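Local coordinates for protein PLP-Dependent L-Arginine Hydroxylase MppP (Streptomyces wadayamensis, PDB 6C9B) that oxidises L-arginine with a pyridoxal 5'-phosphate cofactor, acting as an oxidase rather than an oxygenase, and binds the product 4-hydroxy-2-ketoarginine in its active site, at residues T12-L17 / F332-R337; H112-N117 / F339-P344; E310-A315 / V351-S356; E324-H329 / Q367-V372. All coordinates share one frame; numbering follows the deposited sequence.

From the N terminus, the helix bearing T12-L17 is met some 315 residues later by F332-R337, so interaction 1 closes the longest loop of the four. H112-N117, at the end of a strand of the seven-stranded sheet, is met by F339-P344 after 221 further residues in interaction 2. Interaction 3 pairs E310-A315 with V351-S356, and interaction 4 packs E324-H329 on Q367-V372. Every two of these loops cross, because their segments alternate along the chain. Strands 331-335 and 350-354 are neighbours in one sheet, which joins interactions 1 and 3, while the helices of interaction 4 pack beside it. Interactions 1, 2 and 3 all reach the bound product; interaction 4 lies away from it.

Interaction 1: T12-L17 / F332-R337; sequences TQWEYL and FALPCR. With EGV ((4S)-5-carbamimidamido-4-hydroxy-2-oxopentanoic acid), chain F.
W14 and P335 meet by CH-pi contact: CG of the proline lies over the centre of the six-membered ring, 3.8 Å from its centroid and 5° off the ring normal. P335 CD covers the same face nearer the ring fusion, 3.8 Å from W14 CD2. Beyond the two segments, W323 meets the indole edge-to-face and K8 adds a cation-pi contact. A second ring is approached by a carbonyl group: L17 O stands over one face of F332, offset toward the rim and 3.6 Å from F332 CE1.

Aliphatic packing centres on L334. Its CG is anti to the backbone N (chi1 -160°); CD1 packs against W14 CB and E15 CG, while CD2 comes 3.5 Å from E15 OE2.

Polar linkage between the backbones is indirect. One water donates to W14 O at 2.7 Å and to A333 O, bridging helix and strand.

Two side chains of the helix turn polar atoms to the product EGV. T12 OG1 accepts from both EGV N01, at 2.9 Å, and EGV N04, so one hydroxyl oxygen receives two N-H groups of the guanidino end. At the carboxylate end, E15 OE2 makes a very short approach to EGV O12, 2.4 Å. T12 and E15, about one helical turn apart, thus address opposite ends of the product. The N-terminal helix, packed on strand 331-335 and touched by the second subunit, forms part of the active-site wall in this fold of the pyridoxal-phosphate-dependent aminotransferase family.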
# COMPACT_ATOMS: atom_id res chain seq x y z
N THR B 12 -8.93 -6.20 11.98
CA THR B 12 -7.79 -6.76 11.26
C THR B 12 -6.92 -7.60 12.18
O THR B 12 -6.39 -8.64 11.78
CB THR B 12 -7.00 -5.63 10.61
OG1 THR B 12 -7.86 -4.95 9.68
CG2 THR B 12 -5.74 -6.14 9.86
N GLN B 13 -6.77 -7.19 13.44
CA GLN B 13 -5.97 -7.97 14.38
C GLN B 13 -6.65 -9.29 14.74
O GLN B 13 -5.96 -10.28 14.99
CB GLN B 13 -5.65 -7.12 15.62
CG GLN B 13 -4.73 -5.94 15.25
CD GLN B 13 -4.29 -5.16 16.46
OE1 GLN B 13 -4.49 -5.60 17.58
NE2 GLN B 13 -3.68 -3.99 16.24
N TRP B 14 -7.99 -9.33 14.75
CA TRP B 14 -8.67 -10.62 14.82
C TRP B 14 -8.40 -11.45 13.57
O TRP B 14 -8.32 -12.69 13.65
CB TRP B 14 -10.18 -10.43 14.96
CG TRP B 14 -10.63 -9.97 16.30
CD1 TRP B 14 -10.99 -8.71 16.66
CD2 TRP B 14 -10.80 -10.79 17.47
NE1 TRP B 14 -11.37 -8.68 17.98
CE2 TRP B 14 -11.26 -9.94 18.50
CE3 TRP B 14 -10.60 -12.14 17.74
CZ2 TRP B 14 -11.52 -10.41 19.78
CZ3 TRP B 14 -10.86 -12.61 19.01
CH2 TRP B 14 -11.31 -11.75 20.02
N GLU B 15 -8.28 -10.80 12.42
CA GLU B 15 -8.06 -11.54 11.18
C GLU B 15 -6.64 -12.10 11.10
O GLU B 15 -6.45 -13.13 10.45
CB GLU B 15 -8.37 -10.65 9.97
CG GLU B 15 -9.86 -10.24 9.92
CD GLU B 15 -10.22 -9.29 8.78
OE1 GLU B 15 -9.32 -8.71 8.15
OE2 GLU B 15 -11.42 -9.14 8.50
N TYR B 16 -5.64 -11.47 11.73
CA TYR B 16 -4.29 -12.04 11.71
C TYR B 16 -4.29 -13.45 12.27
O TYR B 16 -3.51 -14.31 11.83
CB TYR B 16 -3.31 -11.18 12.53
CG TYR B 16 -3.02 -9.81 11.94
CD1 TYR B 16 -2.90 -9.65 10.58
CD2 TYR B 16 -2.87 -8.69 12.76
CE1 TYR B 16 -2.63 -8.41 10.01
CE2 TYR B 16 -2.61 -7.43 12.21
CZ TYR B 16 -2.50 -7.30 10.83
OH TYR B 16 -2.26 -6.06 10.25
N LEU B 17 -5.13 -13.70 13.28
CA LEU B 17 -5.11 -14.97 13.99
C LEU B 17 -5.54 -16.12 13.10
O LEU B 17 -5.21 -17.29 13.39
CB LEU B 17 -6.05 -14.89 15.20
CG LEU B 17 -5.75 -13.82 16.26
CD1 LEU B 17 -6.91 -13.72 17.23
CD2 LEU B 17 -4.46 -14.14 16.99
N PHE B 332 -11.78 -20.14 12.70
CA PHE B 332 -11.58 -18.72 12.99
C PHE B 332 -12.62 -17.87 12.27
O PHE B 332 -12.54 -17.67 11.05
CB PHE B 332 -10.17 -18.28 12.61
CG PHE B 332 -9.12 -18.89 13.47
CD1 PHE B 332 -8.73 -18.27 14.65
CD2 PHE B 332 -8.53 -20.10 13.12
CE1 PHE B 332 -7.76 -18.84 15.46
CE2 PHE B 332 -7.56 -20.66 13.93
CZ PHE B 332 -7.18 -20.04 15.10
N ALA B 333 -13.54 -17.29 13.04
CA ALA B 333 -14.50 -16.32 12.54
C ALA B 333 -14.13 -14.94 13.07
O ALA B 333 -12.99 -14.71 13.52
CB ALA B 333 -15.92 -16.76 12.94
N LEU B 334 -15.05 -13.99 12.98
CA LEU B 334 -14.77 -12.62 13.39
C LEU B 334 -15.87 -12.11 14.32
O LEU B 334 -17.05 -12.07 13.92
CB LEU B 334 -14.65 -11.76 12.14
CG LEU B 334 -13.94 -10.43 12.19
CD1 LEU B 334 -12.53 -10.65 12.63
CD2 LEU B 334 -14.01 -9.80 10.79
N PRO B 335 -15.55 -11.71 15.55
CA PRO B 335 -16.58 -11.04 16.37
C PRO B 335 -16.98 -9.72 15.76
O PRO B 335 -16.18 -9.02 15.15
CB PRO B 335 -15.90 -10.83 17.73
CG PRO B 335 -14.64 -11.69 17.69
CD PRO B 335 -14.26 -11.78 16.25
N CYS B 336 -18.24 -9.37 15.96
CA CYS B 336 -18.77 -8.22 15.24
C CYS B 336 -18.61 -6.89 15.98
O CYS B 336 -18.90 -5.86 15.37
CB CYS B 336 -20.24 -8.42 14.93
SG CYS B 336 -20.42 -9.32 13.40
N ARG B 337 -18.24 -6.90 17.26
CA ARG B 337 -18.21 -5.66 18.04
C ARG B 337 -17.59 -4.52 17.27
O ARG B 337 -18.13 -3.40 17.25
CB ARG B 337 -17.43 -5.85 19.34
CG ARG B 337 -18.18 -6.48 20.48
CD ARG B 337 -17.27 -6.64 21.70
NE ARG B 337 -16.75 -5.37 22.23
CZ ARG B 337 -17.36 -4.60 23.14
NH1 ARG B 337 -18.54 -4.94 23.63
NH2 ARG B 337 -16.78 -3.48 23.54
C10 EGV F . -12.78 -7.65 5.73
C02 EGV F . -8.01 -5.99 5.71
C03 EGV F . -7.36 -3.73 6.57
C06 EGV F . -9.38 -5.86 5.08
C07 EGV F . -10.38 -6.62 5.98
C09 EGV F . -11.86 -6.45 5.56
N01 EGV F . -7.81 -5.07 6.82
N04 EGV F . -7.16 -2.84 7.65
N05 EGV F . -7.17 -3.32 5.33
O08 EGV F . -9.37 -6.42 3.83
O11 EGV F . -13.89 -7.56 5.24
O12 EGV F . -12.42 -8.68 6.33
O13 EGV F . -12.30 -5.40 5.10
O HOH W 1 -10.04 -14.77 13.71

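Interaction 2: H112-N117 / F339-P344; sequences HPTFDN and FHWAEP. With EGV ((4S)-5-carbamimidamido-4-hydroxy-2-oxopentanoic acid), chain F.
H112 inserts its imidazole between the side chains of the turn H340-E343. Its chi1 of -179° carries CG out toward the turn, anti to the backbone N; the ring then presents its CD2 edge to the indole face of W341. The planes stand at 87°, and H112 CD2 lies 3.5 Å from W341 NE1. W341 CG sits between its backbone N and carbonyl carbon (chi1 54°), which places it on the side of H112. H112 ND1 is bonded to E133 OE2 and W341 NE1 to V111 O; H112 NE2 points at the turn backbone, 3.0 Å from A342 N. A342 CB covers one face of H112, offset toward the rim, 3.9 Å from its centroid. H340 approaches with its own edge toward the face of H112 in an offset edge-to-face pair, completing an aromatic cluster.

P113 follows a cis peptide bond and lies side by side with H340. Its CB sits over the centre of the H340 imidazole, 3.7 Å from the centroid, a CH-pi contact. The type I turn from H340 to E343 thus packs against the end of strand 107-112, where the large sheet hands over to helix 116-124 and the active-site pocket. A backbone bond holds this junction: T114 N donates to F339 O at 3.1 Å.

F339 turns a ring edge to the T114-F115 backbone, with CD1 3.9 Å from F115 CA. One face of the F115 ring lies against the product, where EGV C09 is 3.4 Å from F115 CE1. D116 is a magnesium ligand seen crystallographically in this protein, though no metal is bound to this chain; its OD2 accepts from L11 N.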
# COMPACT_ATOMS: atom_id res chain seq x y z
N HIS B 112 -22.82 3.56 10.19
CA HIS B 112 -22.50 2.76 11.36
C HIS B 112 -23.52 1.62 11.40
O HIS B 112 -24.73 1.88 11.36
CB HIS B 112 -22.60 3.64 12.62
CG HIS B 112 -22.28 2.93 13.89
ND1 HIS B 112 -23.25 2.55 14.80
CD2 HIS B 112 -21.10 2.54 14.42
CE1 HIS B 112 -22.67 1.96 15.83
NE2 HIS B 112 -21.37 1.94 15.63
N PRO B 113 -23.09 0.36 11.47
CA PRO B 113 -21.72 -0.14 11.46
C PRO B 113 -21.10 -0.05 10.09
O PRO B 113 -21.81 0.13 9.09
CB PRO B 113 -21.89 -1.60 11.90
CG PRO B 113 -23.22 -1.96 11.26
CD PRO B 113 -24.08 -0.74 11.46
N THR B 114 -19.78 -0.19 10.02
CA THR B 114 -19.09 -0.38 8.75
C THR B 114 -17.73 -0.98 9.07
O THR B 114 -17.36 -1.16 10.23
CB THR B 114 -19.02 0.93 7.93
OG1 THR B 114 -18.80 0.61 6.54
CG2 THR B 114 -17.97 1.88 8.43
N PHE B 115 -17.00 -1.31 8.02
CA PHE B 115 -15.67 -1.90 8.19
C PHE B 115 -14.79 -0.93 8.98
O PHE B 115 -14.71 0.26 8.65
CB PHE B 115 -15.08 -2.21 6.81
CG PHE B 115 -13.65 -2.65 6.85
CD1 PHE B 115 -13.20 -3.51 7.84
CD2 PHE B 115 -12.76 -2.21 5.88
CE1 PHE B 115 -11.87 -3.92 7.88
CE2 PHE B 115 -11.44 -2.62 5.90
CZ PHE B 115 -10.99 -3.48 6.90
N ASP B 116 -14.17 -1.43 10.05
CA ASP B 116 -13.70 -0.51 11.09
C ASP B 116 -12.49 0.28 10.65
O ASP B 116 -12.24 1.35 11.22
CB ASP B 116 -13.45 -1.23 12.44
CG ASP B 116 -12.28 -2.26 12.42
OD1 ASP B 116 -11.83 -2.67 11.34
OD2 ASP B 116 -11.82 -2.63 13.52
N ASN B 117 -11.77 -0.14 9.61
CA ASN B 117 -10.58 0.62 9.32
C ASN B 117 -10.93 1.96 8.66
O ASN B 117 -10.14 2.90 8.76
CB ASN B 117 -9.57 -0.19 8.51
CG ASN B 117 -9.82 -0.18 7.07
OD1 ASN B 117 -10.94 0.01 6.60
ND2 ASN B 117 -8.75 -0.43 6.31
N PHE B 339 -17.09 -3.66 14.16
CA PHE B 339 -17.79 -2.96 13.08
C PHE B 339 -18.66 -1.84 13.62
O PHE B 339 -18.98 -0.89 12.89
CB PHE B 339 -18.69 -3.91 12.31
CG PHE B 339 -17.95 -4.98 11.56
CD1 PHE B 339 -17.39 -4.74 10.32
CD2 PHE B 339 -17.87 -6.26 12.08
CE1 PHE B 339 -16.72 -5.73 9.63
CE2 PHE B 339 -17.21 -7.26 11.40
CZ PHE B 339 -16.63 -7.00 10.17
N HIS B 340 -19.07 -1.94 14.88
CA HIS B 340 -19.90 -0.91 15.51
C HIS B 340 -18.97 0.07 16.20
O HIS B 340 -18.84 0.13 17.43
CB HIS B 340 -20.91 -1.55 16.44
CG HIS B 340 -21.80 -2.52 15.74
ND1 HIS B 340 -23.05 -2.18 15.28
CD2 HIS B 340 -21.59 -3.80 15.37
CE1 HIS B 340 -23.60 -3.23 14.69
NE2 HIS B 340 -22.72 -4.22 14.71
N TRP B 341 -18.31 0.84 15.34
CA TRP B 341 -17.16 1.64 15.72
C TRP B 341 -17.53 2.79 16.66
O TRP B 341 -16.66 3.33 17.33
CB TRP B 341 -16.47 2.17 14.45
CG TRP B 341 -17.40 2.90 13.53
CD1 TRP B 341 -18.04 2.40 12.42
CD2 TRP B 341 -17.81 4.28 13.65
NE1 TRP B 341 -18.85 3.38 11.85
CE2 TRP B 341 -18.71 4.54 12.58
CE3 TRP B 341 -17.51 5.30 14.55
CZ2 TRP B 341 -19.31 5.80 12.39
CZ3 TRP B 341 -18.09 6.56 14.35
CH2 TRP B 341 -19.00 6.78 13.29
N ALA B 342 -18.81 3.12 16.77
CA ALA B 342 -19.28 4.13 17.72
C ALA B 342 -19.90 3.54 18.97
O ALA B 342 -20.04 4.25 19.98
CB ALA B 342 -20.29 5.06 17.04
N GLU B 343 -20.30 2.27 18.95
CA GLU B 343 -20.99 1.64 20.06
C GLU B 343 -20.76 0.14 19.96
O GLU B 343 -21.63 -0.59 19.47
CB GLU B 343 -22.48 1.95 20.05
CG GLU B 343 -23.18 1.60 21.36
CD GLU B 343 -22.82 2.59 22.47
OE1 GLU B 343 -23.40 3.70 22.50
OE2 GLU B 343 -21.92 2.26 23.26
N PRO B 344 -19.60 -0.36 20.37
CA PRO B 344 -19.25 -1.75 20.06
C PRO B 344 -20.21 -2.76 20.67
O PRO B 344 -20.36 -3.86 20.11
CB PRO B 344 -17.83 -1.91 20.62
CG PRO B 344 -17.52 -0.63 21.35
CD PRO B 344 -18.42 0.42 20.80
C10 EGV F . -12.78 -7.65 5.73
C02 EGV F . -8.01 -5.99 5.71
C03 EGV F . -7.36 -3.73 6.57
C06 EGV F . -9.38 -5.86 5.08
C07 EGV F . -10.38 -6.62 5.98
C09 EGV F . -11.86 -6.45 5.56
N01 EGV F . -7.81 -5.07 6.82
N04 EGV F . -7.16 -2.84 7.65
N05 EGV F . -7.17 -3.32 5.33
O08 EGV F . -9.37 -6.42 3.83
O11 EGV F . -13.89 -7.56 5.24
O12 EGV F . -12.42 -8.68 6.33
O13 EGV F . -12.30 -5.40 5.10

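Interaction 3: E310-A315 / V351-S356; sequences ERVAFA and VRIALS. With EGV ((4S)-5-carbamimidamido-4-hydroxy-2-oxopentanoic acid), chain F.
E310 O accepts from I353 N at 2.8 Å, with an N-H...O angle of 165°, and R352 CA lies 3.4 Å from the same oxygen in a CA-H...O contact. The return bond, E310 N to I353 O, is equally short at 2.8 Å. Two residues along, V312 N donates to V351 O at 2.9 Å, and V351 N donates back to V312 O. These reciprocal bonds define E310-I353 and V312-V351 as hydrogen-bonded antiparallel pairs, with R311-R352 the non-hydrogen-bonded pair between them. They join neighbouring strands of the smaller, five-stranded mixed sheet; the axes of segments 310-314 and 351-354 run at 145°.

The face bearing E310, V312, V351 and I353 is aliphatic in its middle. V312 and V351 lie side by side there, and F314 brings its ring edge to V351, with F314 CZ 3.7 Å from V351 CG1. The carboxylate of E310 turns away to salt bridges with R285 and R289.

R311 and R352 share the other face but separate. R311 is bridged to D302, whereas the chain of R352 bends at chi3 (71°), which sets NE off the extended line, and its guanidinium reaches the product carboxylate edge-on. R352 NH1 donates to EGV O12 at 2.8 Å and R352 NH2 to EGV O11 at 3.0 Å, a two-pronged grip that fixes the rotation of the carboxylate; A26 O also accepts from NH1.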
# COMPACT_ATOMS: atom_id res chain seq x y z
N GLU B 310 -21.23 -12.78 5.97
CA GLU B 310 -22.53 -13.09 6.55
C GLU B 310 -22.48 -12.92 8.06
O GLU B 310 -21.71 -13.60 8.74
CB GLU B 310 -22.95 -14.53 6.19
CG GLU B 310 -24.23 -15.02 6.82
CD GLU B 310 -25.50 -14.47 6.15
OE1 GLU B 310 -25.41 -13.58 5.28
OE2 GLU B 310 -26.59 -14.93 6.53
N ARG B 311 -23.37 -12.09 8.59
CA ARG B 311 -23.53 -11.94 10.04
C ARG B 311 -24.47 -13.00 10.57
O ARG B 311 -25.49 -13.33 9.96
CB ARG B 311 -24.08 -10.56 10.41
CG ARG B 311 -23.17 -9.40 10.02
CD ARG B 311 -23.59 -8.15 10.78
NE ARG B 311 -24.91 -7.67 10.38
CZ ARG B 311 -25.51 -6.64 10.96
NH1 ARG B 311 -24.92 -6.02 11.96
NH2 ARG B 311 -26.72 -6.24 10.55
N VAL B 312 -24.13 -13.53 11.74
CA VAL B 312 -24.97 -14.48 12.46
C VAL B 312 -25.14 -13.95 13.88
O VAL B 312 -24.16 -13.57 14.53
CB VAL B 312 -24.37 -15.90 12.45
CG1 VAL B 312 -23.03 -15.91 13.08
CG2 VAL B 312 -25.30 -16.87 13.17
N ALA B 313 -26.38 -13.89 14.36
CA ALA B 313 -26.68 -13.42 15.70
C ALA B 313 -27.09 -14.58 16.59
O ALA B 313 -27.66 -15.57 16.12
CB ALA B 313 -27.81 -12.39 15.71
N PHE B 314 -26.82 -14.44 17.88
CA PHE B 314 -27.23 -15.48 18.81
C PHE B 314 -27.78 -14.83 20.06
O PHE B 314 -27.34 -13.74 20.47
CB PHE B 314 -26.07 -16.43 19.14
CG PHE B 314 -24.75 -15.86 18.87
CD1 PHE B 314 -24.15 -15.04 19.80
CD2 PHE B 314 -24.13 -16.09 17.66
CE1 PHE B 314 -22.92 -14.48 19.53
CE2 PHE B 314 -22.93 -15.54 17.38
CZ PHE B 314 -22.31 -14.73 18.32
N ALA B 315 -28.79 -15.45 20.64
CA ALA B 315 -29.22 -15.06 21.97
C ALA B 315 -28.40 -15.85 22.98
O ALA B 315 -28.00 -16.99 22.73
CB ALA B 315 -30.71 -15.32 22.15
N VAL B 351 -21.33 -12.77 15.25
CA VAL B 351 -20.06 -13.01 14.58
C VAL B 351 -20.29 -12.88 13.08
O VAL B 351 -21.42 -12.98 12.58
CB VAL B 351 -19.45 -14.39 14.88
CG1 VAL B 351 -19.19 -14.56 16.35
CG2 VAL B 351 -20.33 -15.48 14.40
N ARG B 352 -19.20 -12.70 12.35
CA ARG B 352 -19.23 -12.59 10.90
C ARG B 352 -18.47 -13.76 10.30
O ARG B 352 -17.38 -14.11 10.77
CB ARG B 352 -18.62 -11.26 10.42
CG ARG B 352 -19.03 -10.90 9.01
CD ARG B 352 -18.17 -9.77 8.42
NE ARG B 352 -16.82 -10.25 8.13
CZ ARG B 352 -15.90 -9.56 7.44
NH1 ARG B 352 -14.70 -10.08 7.23
NH2 ARG B 352 -16.17 -8.35 6.97
N ILE B 353 -19.05 -14.36 9.26
CA ILE B 353 -18.49 -15.51 8.54
C ILE B 353 -18.15 -15.09 7.11
O ILE B 353 -18.98 -14.46 6.43
CB ILE B 353 -19.50 -16.66 8.52
CG1 ILE B 353 -19.79 -17.12 9.94
CG2 ILE B 353 -19.02 -17.83 7.67
CD1 ILE B 353 -20.96 -18.11 10.00
N ALA B 354 -16.95 -15.44 6.66
CA ALA B 354 -16.52 -15.19 5.29
C ALA B 354 -17.06 -16.24 4.34
O ALA B 354 -16.90 -17.45 4.58
CB ALA B 354 -15.00 -15.18 5.20
N LEU B 355 -17.68 -15.80 3.25
CA LEU B 355 -18.29 -16.70 2.28
C LEU B 355 -17.43 -16.93 1.04
O LEU B 355 -17.70 -17.86 0.28
CB LEU B 355 -19.65 -16.15 1.84
CG LEU B 355 -20.71 -15.98 2.94
CD1 LEU B 355 -21.99 -15.48 2.29
CD2 LEU B 355 -20.97 -17.27 3.70
N SER B 356 -16.41 -16.09 0.81
CA SER B 356 -15.52 -16.28 -0.34
C SER B 356 -14.48 -17.33 0.03
O SER B 356 -13.29 -17.04 0.23
CB SER B 356 -14.87 -14.97 -0.76
OG SER B 356 -15.86 -14.08 -1.25
C10 EGV F . -12.78 -7.65 5.73
C02 EGV F . -8.01 -5.99 5.71
C03 EGV F . -7.36 -3.73 6.57
C06 EGV F . -9.38 -5.86 5.08
C07 EGV F . -10.38 -6.62 5.98
C09 EGV F . -11.86 -6.45 5.56
N01 EGV F . -7.81 -5.07 6.82
N04 EGV F . -7.16 -2.84 7.65
N05 EGV F . -7.17 -3.32 5.33
O08 EGV F . -9.37 -6.42 3.83
O11 EGV F . -13.89 -7.56 5.24
O12 EGV F . -12.42 -8.68 6.33
O13 EGV F . -12.30 -5.40 5.10

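Interaction 4: E324-H329 / Q367-V372; sequences EELQRH and QVLRTV
L326 and V368 pack through methyl groups, with L326 CD2 3.9 Å from V368 CG1. The same CD2 rests on L369, 3.8 Å from its CA, and also approaches V372 CG2, so a single leucine branch touches three residues on one side of helix 359-372. Its other branch, CD1, lies 4.0 Å from L369 CD1.

Two contacts flank this centre. V372 CG1, anti to its backbone N (chi1 169°), lies 3.7 Å from E325 CB and equally near E325 OE1. Toward the other end, V368 CG1 meets H329 CB at 3.7 Å, an oblique approach to the ring.

The next shell holds these groups in place. H329 ND1 donates to E325 O at 3.0 Å, with that oxygen near the imidazole plane and the N-H...O angle 154°; this bond holds the ring against the backbone of its own segment. On the partner helix, T371 OG1 and T371 N reach Q367 O from opposite faces of its carbonyl plane. Further out, L326 also packs on V331 and A333, and V368 on V331, so the helix pair lies against strand 331-335 of the smaller sheet. L369 separately touches L292.

The contact between the helices is therefore carried largely by aliphatic surfaces. This is consistent with a mainly apolar contact, with polar bonds kept within each segment.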
# COMPACT_ATOMS: atom_id res chain seq x y z
N GLU B 324 -14.19 -17.80 20.80
CA GLU B 324 -13.19 -18.55 21.55
C GLU B 324 -13.48 -20.04 21.53
O GLU B 324 -12.57 -20.87 21.44
CB GLU B 324 -13.12 -18.05 23.00
CG GLU B 324 -12.63 -16.61 23.13
CD GLU B 324 -12.83 -16.05 24.53
OE1 GLU B 324 -13.50 -16.71 25.36
OE2 GLU B 324 -12.33 -14.93 24.80
N GLU B 325 -14.76 -20.42 21.59
CA GLU B 325 -15.05 -21.84 21.51
C GLU B 325 -14.80 -22.37 20.11
O GLU B 325 -14.36 -23.51 19.93
CB GLU B 325 -16.48 -22.11 21.97
CG GLU B 325 -16.57 -22.52 23.43
CD GLU B 325 -17.99 -22.47 23.96
OE1 GLU B 325 -18.80 -23.35 23.61
OE2 GLU B 325 -18.29 -21.53 24.73
N LEU B 326 -15.05 -21.54 19.09
CA LEU B 326 -14.72 -21.92 17.73
C LEU B 326 -13.23 -22.16 17.57
O LEU B 326 -12.81 -23.15 16.96
CB LEU B 326 -15.18 -20.83 16.75
CG LEU B 326 -16.59 -20.92 16.21
CD1 LEU B 326 -16.71 -19.84 15.16
CD2 LEU B 326 -16.90 -22.28 15.60
N GLN B 327 -12.42 -21.27 18.14
CA GLN B 327 -10.98 -21.33 17.90
C GLN B 327 -10.36 -22.56 18.54
O GLN B 327 -9.39 -23.11 18.02
CB GLN B 327 -10.33 -20.04 18.40
CG GLN B 327 -8.88 -20.16 18.83
CD GLN B 327 -8.73 -20.60 20.26
OE1 GLN B 327 -9.40 -20.09 21.16
NE2 GLN B 327 -7.86 -21.58 20.50
N ARG B 328 -10.93 -23.03 19.66
CA ARG B 328 -10.48 -24.28 20.26
C ARG B 328 -10.66 -25.46 19.31
O ARG B 328 -9.99 -26.49 19.48
CB ARG B 328 -11.25 -24.50 21.57
CG ARG B 328 -10.92 -23.45 22.63
CD ARG B 328 -11.99 -23.32 23.71
NE ARG B 328 -12.07 -24.49 24.57
CZ ARG B 328 -12.90 -25.52 24.39
NH1 ARG B 328 -13.73 -25.54 23.35
NH2 ARG B 328 -12.88 -26.54 25.24
N HIS B 329 -11.52 -25.33 18.30
CA HIS B 329 -11.65 -26.30 17.23
C HIS B 329 -10.93 -25.87 15.96
O HIS B 329 -11.18 -26.43 14.89
CB HIS B 329 -13.13 -26.57 16.94
CG HIS B 329 -13.86 -27.15 18.10
ND1 HIS B 329 -14.16 -26.43 19.24
CD2 HIS B 329 -14.32 -28.41 18.33
CE1 HIS B 329 -14.78 -27.21 20.10
NE2 HIS B 329 -14.89 -28.41 19.58
N GLN B 367 -20.45 -26.41 10.47
CA GLN B 367 -20.90 -27.56 11.25
C GLN B 367 -20.32 -27.50 12.65
O GLN B 367 -21.00 -27.82 13.63
CB GLN B 367 -20.53 -28.87 10.56
CG GLN B 367 -21.38 -29.20 9.35
CD GLN B 367 -22.86 -29.33 9.68
OE1 GLN B 367 -23.24 -29.86 10.73
NE2 GLN B 367 -23.72 -28.85 8.78
N VAL B 368 -19.05 -27.07 12.75
CA VAL B 368 -18.44 -26.84 14.06
C VAL B 368 -19.21 -25.76 14.80
O VAL B 368 -19.50 -25.90 16.00
CB VAL B 368 -16.96 -26.45 13.90
CG1 VAL B 368 -16.35 -26.08 15.26
CG2 VAL B 368 -16.18 -27.57 13.28
N LEU B 369 -19.55 -24.67 14.12
CA LEU B 369 -20.31 -23.62 14.78
C LEU B 369 -21.65 -24.15 15.28
O LEU B 369 -22.09 -23.82 16.39
CB LEU B 369 -20.49 -22.42 13.84
CG LEU B 369 -21.28 -21.22 14.37
CD1 LEU B 369 -20.65 -20.65 15.63
CD2 LEU B 369 -21.39 -20.15 13.30
N ARG B 370 -22.31 -24.99 14.48
CA ARG B 370 -23.58 -25.56 14.91
C ARG B 370 -23.44 -26.30 16.23
O ARG B 370 -24.31 -26.20 17.11
CB ARG B 370 -24.13 -26.50 13.84
CG ARG B 370 -25.42 -27.17 14.28
CD ARG B 370 -26.08 -27.92 13.16
NE ARG B 370 -27.52 -28.00 13.40
CZ ARG B 370 -28.40 -28.46 12.53
NH1 ARG B 370 -28.01 -28.90 11.34
NH2 ARG B 370 -29.69 -28.49 12.86
N THR B 371 -22.36 -27.06 16.40
CA THR B 371 -22.16 -27.81 17.64
C THR B 371 -21.88 -26.87 18.80
O THR B 371 -22.53 -26.95 19.85
CB THR B 371 -21.03 -28.82 17.46
OG1 THR B 371 -21.29 -29.65 16.32
CG2 THR B 371 -20.90 -29.69 18.70
N VAL B 372 -20.90 -25.97 18.64
CA VAL B 372 -20.64 -24.94 19.64
C VAL B 372 -21.95 -24.29 20.08
O VAL B 372 -22.31 -24.30 21.27
CB VAL B 372 -19.66 -23.89 19.10
CG1 VAL B 372 -19.56 -22.67 20.01
CG2 VAL B 372 -18.28 -24.52 18.90